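Local coordinates for proabylysin (Pyrococcus abyssi, PDB 4JIU), which is the zymogen of a minigluzincin metallopeptidase and probably hydrolyses peptide bonds at its zinc site once activated, at residues A[47-50]-A[51-55]; A[78-81]-A[82-86]; A[86-89]-A[90-94]. The protein carries 1 engineered substitution. All coordinates share one frame; numbering follows the deposited sequence.

Contact 1: A[47-50]-A[51-55]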
# COMPACT_ATOMS: atom_id res chain seq x y z
N LEU A 47 11.68 -1.15 -1.02
CA LEU A 47 12.43 -0.20 -0.20
C LEU A 47 13.33 0.67 -1.03
O LEU A 47 13.89 1.66 -0.56
CB LEU A 47 13.22 -0.92 0.93
CG LEU A 47 12.38 -1.68 1.96
CD1 LEU A 47 13.32 -2.38 2.94
CD2 LEU A 47 11.38 -0.81 2.70
N ASN A 48 13.48 0.30 -2.34
CA ASN A 48 14.24 1.08 -3.28
C ASN A 48 13.39 1.89 -4.25
O ASN A 48 13.91 2.52 -5.21
CB ASN A 48 15.16 0.16 -4.12
CG ASN A 48 16.17 -0.62 -3.31
OD1 ASN A 48 16.74 -0.11 -2.34
ND2 ASN A 48 16.34 -1.88 -3.68
N LEU A 49 12.09 1.93 -4.09
CA LEU A 49 11.21 2.78 -4.91
C LEU A 49 11.31 4.23 -4.52
O LEU A 49 11.83 4.57 -3.44
CB LEU A 49 9.77 2.29 -4.78
CG LEU A 49 9.40 0.96 -5.42
CD1 LEU A 49 8.03 0.55 -4.93
CD2 LEU A 49 9.53 1.07 -6.92
N GLU A 50 10.82 5.15 -5.37
CA GLU A 50 10.72 6.54 -4.97
C GLU A 50 9.70 6.70 -3.82
O GLU A 50 8.83 5.87 -3.65
CB GLU A 50 10.29 7.45 -6.11
CG GLU A 50 10.83 7.41 -7.51
CD GLU A 50 12.17 8.12 -7.63
OE1 GLU A 50 12.65 8.26 -8.77
OE2 GLU A 50 12.66 8.48 -6.54
N GLU A 51 9.80 7.79 -3.06
CA GLU A 51 8.93 7.94 -1.89
C GLU A 51 7.46 7.90 -2.26
O GLU A 51 6.70 7.30 -1.51
CB GLU A 51 9.19 9.24 -1.09
CG GLU A 51 10.38 9.21 -0.22
CD GLU A 51 10.63 10.42 0.64
OE1 GLU A 51 10.38 11.56 0.17
OE2 GLU A 51 11.09 10.18 1.79
N GLU A 52 7.04 8.57 -3.35
CA GLU A 52 5.61 8.56 -3.65
C GLU A 52 5.14 7.17 -3.98
O GLU A 52 3.99 6.81 -3.69
CB GLU A 52 5.33 9.55 -4.83
CG GLU A 52 3.86 9.64 -5.20
CD GLU A 52 3.43 10.58 -6.31
OE1 GLU A 52 2.19 10.96 -6.42
OE2 GLU A 52 4.32 10.89 -7.15
N GLU A 53 5.97 6.36 -4.66
CA GLU A 53 5.63 4.99 -5.00
C GLU A 53 5.55 4.11 -3.74
O GLU A 53 4.64 3.33 -3.62
CB GLU A 53 6.60 4.42 -6.01
CG GLU A 53 6.66 5.10 -7.33
CD GLU A 53 7.94 5.00 -8.13
OE1 GLU A 53 8.95 4.42 -7.68
OE2 GLU A 53 7.89 5.57 -9.25
N MET A 54 6.52 4.27 -2.85
CA MET A 54 6.43 3.53 -1.56
C MET A 54 5.17 3.93 -0.80
O MET A 54 4.48 3.09 -0.22
CB MET A 54 7.66 3.85 -0.70
CG MET A 54 8.94 3.27 -1.19
SD MET A 54 10.33 3.49 -0.04
CE MET A 54 11.07 4.93 -0.77
N PHE A 55 4.91 5.24 -0.76
CA PHE A 55 3.73 5.72 -0.06
C PHE A 55 2.46 5.15 -0.70
O PHE A 55 1.53 4.79 0.00
CB PHE A 55 3.70 7.26 -0.05
CG PHE A 55 2.79 7.84 1.00
CD1 PHE A 55 2.99 7.55 2.36
CD2 PHE A 55 1.75 8.69 0.63
CE1 PHE A 55 2.21 8.12 3.31
CE2 PHE A 55 0.96 9.28 1.64
CZ PHE A 55 1.20 8.98 2.95
O HOH W 1 12.14 9.52 -3.67
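Glu50, the N-cap of helix 51-67, is joined to the first turn of that helix by a backbone hydrogen bond and, in one modelled conformer of Glu53, by a side-chain bond as well. The carbonyl Glu50 O receives the amide Met54 N at 2.9 Å, which begins the regular i to i+4 pattern. In the other direction, the amide Glu50 N donates to Glu53 OE1 at 3.1 Å. Glu53 OE1 is met from above its carboxylate plane, 45° out of it, and the N-H...O angle is 149°. This backward reach to the N-cap amide would be one half of a capping box, but Glu53 has a second conformation, so the bond and that reading are to this extent doubtful. The Glu50 side chain turns at chi2 (-80°) and serves the helix start through a water, which donates to Glu50 OE2 and accepts from Glu51 N at 3.0 Å. Carboxylates at this end of a helix would be expected to interact favourably with its dipole.

The apolar contact is Leu49 CB on Met54 CG at 3.8 Å. Met54 is also modelled twice, and the side-chain contacts of both residues are those of one copy. Aliphatic carbons lie against the Glu53 carboxylate: Leu49 CD2 is 3.5 Å from Glu53 OE1, the two side chains crossing at about a right angle, and Glu50 CG, running alongside Glu53, is 3.5 Å from Glu53 OE1.

The junction leads from the loop after strand 39-42 into helix 51-67. Leu49 and Glu53 pack on helix 88-100, through Lys99 and through Arg95 and Ile96 respectively, while Met54 rests on Leu5 of helix 2-13.

Contact 2: A[78-81]-A[82-86]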
# COMPACT_ATOMS: atom_id res chain seq x y z
N ARG A 78 -12.01 5.11 -2.38
CA ARG A 78 -12.21 6.33 -1.62
C ARG A 78 -11.10 6.56 -0.58
O ARG A 78 -10.66 7.70 -0.39
CB ARG A 78 -13.54 6.28 -0.89
CG ARG A 78 -13.95 7.30 0.11
CD ARG A 78 -15.44 7.33 0.40
NE ARG A 78 -15.88 6.45 1.49
CZ ARG A 78 -16.69 5.41 1.48
NH1 ARG A 78 -17.28 4.97 0.35
NH2 ARG A 78 -16.97 4.73 2.59
N GLU A 79 -10.62 5.48 0.04
CA GLU A 79 -9.53 5.66 0.99
C GLU A 79 -8.26 6.09 0.25
O GLU A 79 -7.55 6.99 0.66
CB GLU A 79 -9.27 4.36 1.75
CG GLU A 79 -10.43 3.91 2.60
CD GLU A 79 -10.78 4.90 3.69
OE1 GLU A 79 -9.95 5.76 4.09
OE2 GLU A 79 -11.90 4.76 4.24
N VAL A 80 -7.92 5.40 -0.84
CA VAL A 80 -6.72 5.75 -1.64
C VAL A 80 -6.74 7.20 -2.08
O VAL A 80 -5.71 7.89 -2.04
CB VAL A 80 -6.60 4.77 -2.83
CG1 VAL A 80 -5.51 5.22 -3.77
CG2 VAL A 80 -6.40 3.34 -2.38
N GLU A 81 -7.94 7.66 -2.43
CA GLU A 81 -8.11 9.02 -2.94
C GLU A 81 -8.01 10.10 -1.89
O GLU A 81 -8.00 11.27 -2.21
CB GLU A 81 -9.43 9.08 -3.74
CG GLU A 81 -9.30 8.32 -5.07
CD GLU A 81 -10.59 8.09 -5.78
OE1 GLU A 81 -10.61 7.20 -6.68
OE2 GLU A 81 -11.59 8.76 -5.47
N LYS A 82 -7.87 9.72 -0.62
CA LYS A 82 -7.47 10.71 0.40
C LYS A 82 -6.05 11.21 0.18
O LYS A 82 -5.70 12.28 0.72
CB LYS A 82 -7.63 10.12 1.83
CG LYS A 82 -9.09 9.81 2.11
CD LYS A 82 -9.22 9.11 3.46
CE LYS A 82 -10.65 8.89 3.86
NZ LYS A 82 -10.71 8.15 5.14
N VAL A 83 -5.26 10.51 -0.62
CA VAL A 83 -3.91 10.91 -0.96
C VAL A 83 -3.77 11.08 -2.49
O VAL A 83 -3.24 12.11 -2.88
CB VAL A 83 -2.86 9.87 -0.49
CG1 VAL A 83 -1.49 10.25 -0.98
CG2 VAL A 83 -2.91 9.79 1.01
N PHE A 84 -4.22 10.08 -3.26
CA PHE A 84 -3.95 10.05 -4.70
C PHE A 84 -5.23 10.38 -5.46
O PHE A 84 -6.11 9.52 -5.54
CB PHE A 84 -3.45 8.67 -5.08
CG PHE A 84 -2.13 8.34 -4.40
CD1 PHE A 84 -2.10 7.62 -3.21
CD2 PHE A 84 -0.93 8.75 -4.90
CE1 PHE A 84 -0.94 7.33 -2.54
CE2 PHE A 84 0.27 8.48 -4.30
CZ PHE A 84 0.25 7.77 -3.09
N PRO A 85 -5.41 11.60 -5.96
CA PRO A 85 -6.68 11.99 -6.56
C PRO A 85 -6.84 11.49 -7.97
O PRO A 85 -5.88 11.39 -8.73
CB PRO A 85 -6.59 13.54 -6.54
CG PRO A 85 -5.11 13.84 -6.70
CD PRO A 85 -4.42 12.71 -5.95
N GLY A 86 -8.06 11.19 -8.37
CA GLY A 86 -8.36 11.06 -9.78
C GLY A 86 -7.61 9.92 -10.41
O GLY A 86 -7.67 8.76 -10.00
O HOH W 2 -13.49 7.29 5.23
O HOH W 3 -10.24 11.77 -6.41
O HOH W 4 -10.34 7.88 -9.60
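Glu79 and Lys82 meet because one side chain folds back while the other stretches out. Glu79 bends at chi2 (-62°), whereas Lys82, with CG placed beside its own backbone N, is extended through every later torsion. The two therefore lie side by side, pointing the same way, and Lys82 NZ forms a salt bridge with Glu79 OE1 at 2.7 Å, approaching on the syn side but 27° out of the carboxylate plane. A water closes a second path, donating to Glu79 OE2 and accepting from Lys82 NZ at 2.9 Å.

The backbone beneath winds out of helix 74-80. Lys82 N donates to Glu79 O at 3.0 Å, an i to i+3 bond. Val80 O takes two amides at once, Val83 N at 3.0 Å and Phe84 N at 2.9 Å. The second of these is nearly straight, with an N-H...O angle of 177°. That same oxygen sits at the edge of the Phe84 ring, and Val80 CG1 touches Phe84 CD1 at 4.2 Å, so the valine and the ring pack where the chain turns. Val83 CG1 lies over one face of the ring, offset toward its rim. Phe84 O in turn accepts a CA-H...O contact from Glu81 CA at 3.3 Å. Beyond it, a water donates to both Glu81 OE1 and Gly86 O, linking the last turn to the loop.

Lys66 of helix 51-67 makes a salt bridge to Glu79 OE2, so the buried carboxylate has a lysine at each oxygen. This double pairing would be expected to favour its ionised form and to offset the cost of burying a charge where helix 74-80 packs against helix 51-67.

Contact 3: A[86-89]-A[90-94]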
# COMPACT_ATOMS: atom_id res chain seq x y z
N GLY A 86 -8.06 11.19 -8.37
CA GLY A 86 -8.36 11.06 -9.78
C GLY A 86 -7.61 9.92 -10.41
O GLY A 86 -7.67 8.76 -10.00
N GLU A 87 -6.91 10.22 -11.49
CA GLU A 87 -6.14 9.26 -12.23
C GLU A 87 -4.78 8.95 -11.62
O GLU A 87 -4.03 8.13 -12.18
CB GLU A 87 -6.03 9.72 -13.70
CG GLU A 87 -7.42 9.85 -14.34
CD GLU A 87 -7.37 10.98 -15.36
OE1 GLU A 87 -6.49 11.85 -15.12
OE2 GLU A 87 -8.17 11.02 -16.32
N ARG A 88 -4.45 9.55 -10.51
CA ARG A 88 -3.05 9.42 -10.00
C ARG A 88 -2.74 8.02 -9.51
O ARG A 88 -1.61 7.57 -9.75
CB ARG A 88 -2.80 10.45 -8.89
CG ARG A 88 -1.35 10.53 -8.43
CD ARG A 88 -0.45 11.00 -9.54
NE ARG A 88 0.86 11.41 -9.08
CZ ARG A 88 1.72 12.01 -9.84
NH1 ARG A 88 1.41 12.31 -11.09
NH2 ARG A 88 2.89 12.32 -9.37
N ALA A 89 -3.65 7.30 -8.85
CA ALA A 89 -3.27 5.96 -8.38
C ALA A 89 -2.87 5.06 -9.51
O ALA A 89 -1.91 4.31 -9.44
CB ALA A 89 -4.48 5.30 -7.68
N LYS A 90 -3.61 5.10 -10.63
CA LYS A 90 -3.26 4.23 -11.74
C LYS A 90 -1.94 4.67 -12.35
O LYS A 90 -1.20 3.81 -12.80
CB LYS A 90 -4.40 4.20 -12.75
CG LYS A 90 -5.56 3.28 -12.32
CD LYS A 90 -5.17 1.79 -12.34
CE LYS A 90 -5.97 0.98 -11.33
NZ LYS A 90 -5.44 -0.40 -11.12
N GLU A 91 -1.63 5.94 -12.40
CA GLU A 91 -0.35 6.44 -12.91
C GLU A 91 0.81 5.89 -12.05
O GLU A 91 1.84 5.41 -12.54
CB GLU A 91 -0.30 7.95 -12.94
CG GLU A 91 1.01 8.57 -13.35
CD GLU A 91 1.59 8.09 -14.66
OE1 GLU A 91 0.76 7.79 -15.56
OE2 GLU A 91 2.85 8.03 -14.71
N ILE A 92 0.66 5.95 -10.73
CA ILE A 92 1.72 5.46 -9.85
C ILE A 92 1.81 3.94 -9.97
O ILE A 92 2.90 3.37 -9.98
CB ILE A 92 1.52 5.97 -8.44
CG1 ILE A 92 1.58 7.49 -8.37
CG2 ILE A 92 2.52 5.32 -7.49
CD1 ILE A 92 2.77 8.20 -8.98
N GLU A 93 0.70 3.22 -9.99
CA GLU A 93 0.75 1.80 -10.25
C GLU A 93 1.50 1.46 -11.52
O GLU A 93 2.28 0.52 -11.54
CB GLU A 93 -0.65 1.22 -10.34
CG GLU A 93 -1.33 1.08 -9.02
CD GLU A 93 -2.65 0.32 -9.11
OE1 GLU A 93 -3.35 0.38 -8.10
OE2 GLU A 93 -3.03 -0.33 -10.11
N ASP A 94 1.28 2.22 -12.54
CA ASP A 94 1.97 1.97 -13.81
C ASP A 94 3.47 2.15 -13.63
O ASP A 94 4.27 1.40 -14.20
CB ASP A 94 1.43 2.91 -14.89
CG ASP A 94 0.07 2.56 -15.45
OD1 ASP A 94 -0.41 1.43 -15.17
OD2 ASP A 94 -0.61 3.33 -16.16
O HOH W 5 -6.48 6.23 -10.72
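Ile92 CD1 lies over one face of the Arg88 guanidinium, 3.7 Å from Arg88 NE. The arginine bends early to allow this: with CG anti to the backbone N (chi1 -172°) and a turn at chi2 (64°), its guanidinium swings forward to the isoleucine one turn on. The polar end of Arg88 is held by a salt bridge to Glu52 of helix 51-67.

Glu93 behaves differently: its extended chain runs past the carbonyl of Ala89, with Glu93 CG 3.3 Å from Ala89 O. That oxygen also accepts Glu93 N at 2.9 Å. Lys90 folds at chi2 (-68°) to bring NZ to Glu93 OE2 at 2.6 Å, an i to i+3 salt bridge, while Glu93 OE1 bonds Tyr56 OH. An alanine at Glu93 would be likely to leave both the Lys90 ammonium and the Tyr56 hydroxyl without their partner and to open a gap beside His60.

Successive i to i+4 bonds, Glu91 N to Glu87 O and Ile92 N to Arg88 O (3.0 Å), mark the first turns of an alpha-helix, here set with Glu93 against the zinc ligand His60 of the HExxH helix of a gluzincin-like site.

From the N terminus the contacts follow one another in series, and none nests in or crosses another. Contact 1 ends the loop after strand 39-42 and starts helix 51-67, whose later turns carry zinc ligands His60 and His64. Contact 2 closes helix 74-80 and leads into the loop that ends at Gly86, the residue from which contact 3 sets out into helix 88-100. In space the three converge: Phe55 of contact 1 packs on Val83 and Phe84 of contact 2, Glu53 touches Ile92 of contact 3, and Val80 meets Ala89. Together they tie the start of helix 51-67 to the turn between the last two helices.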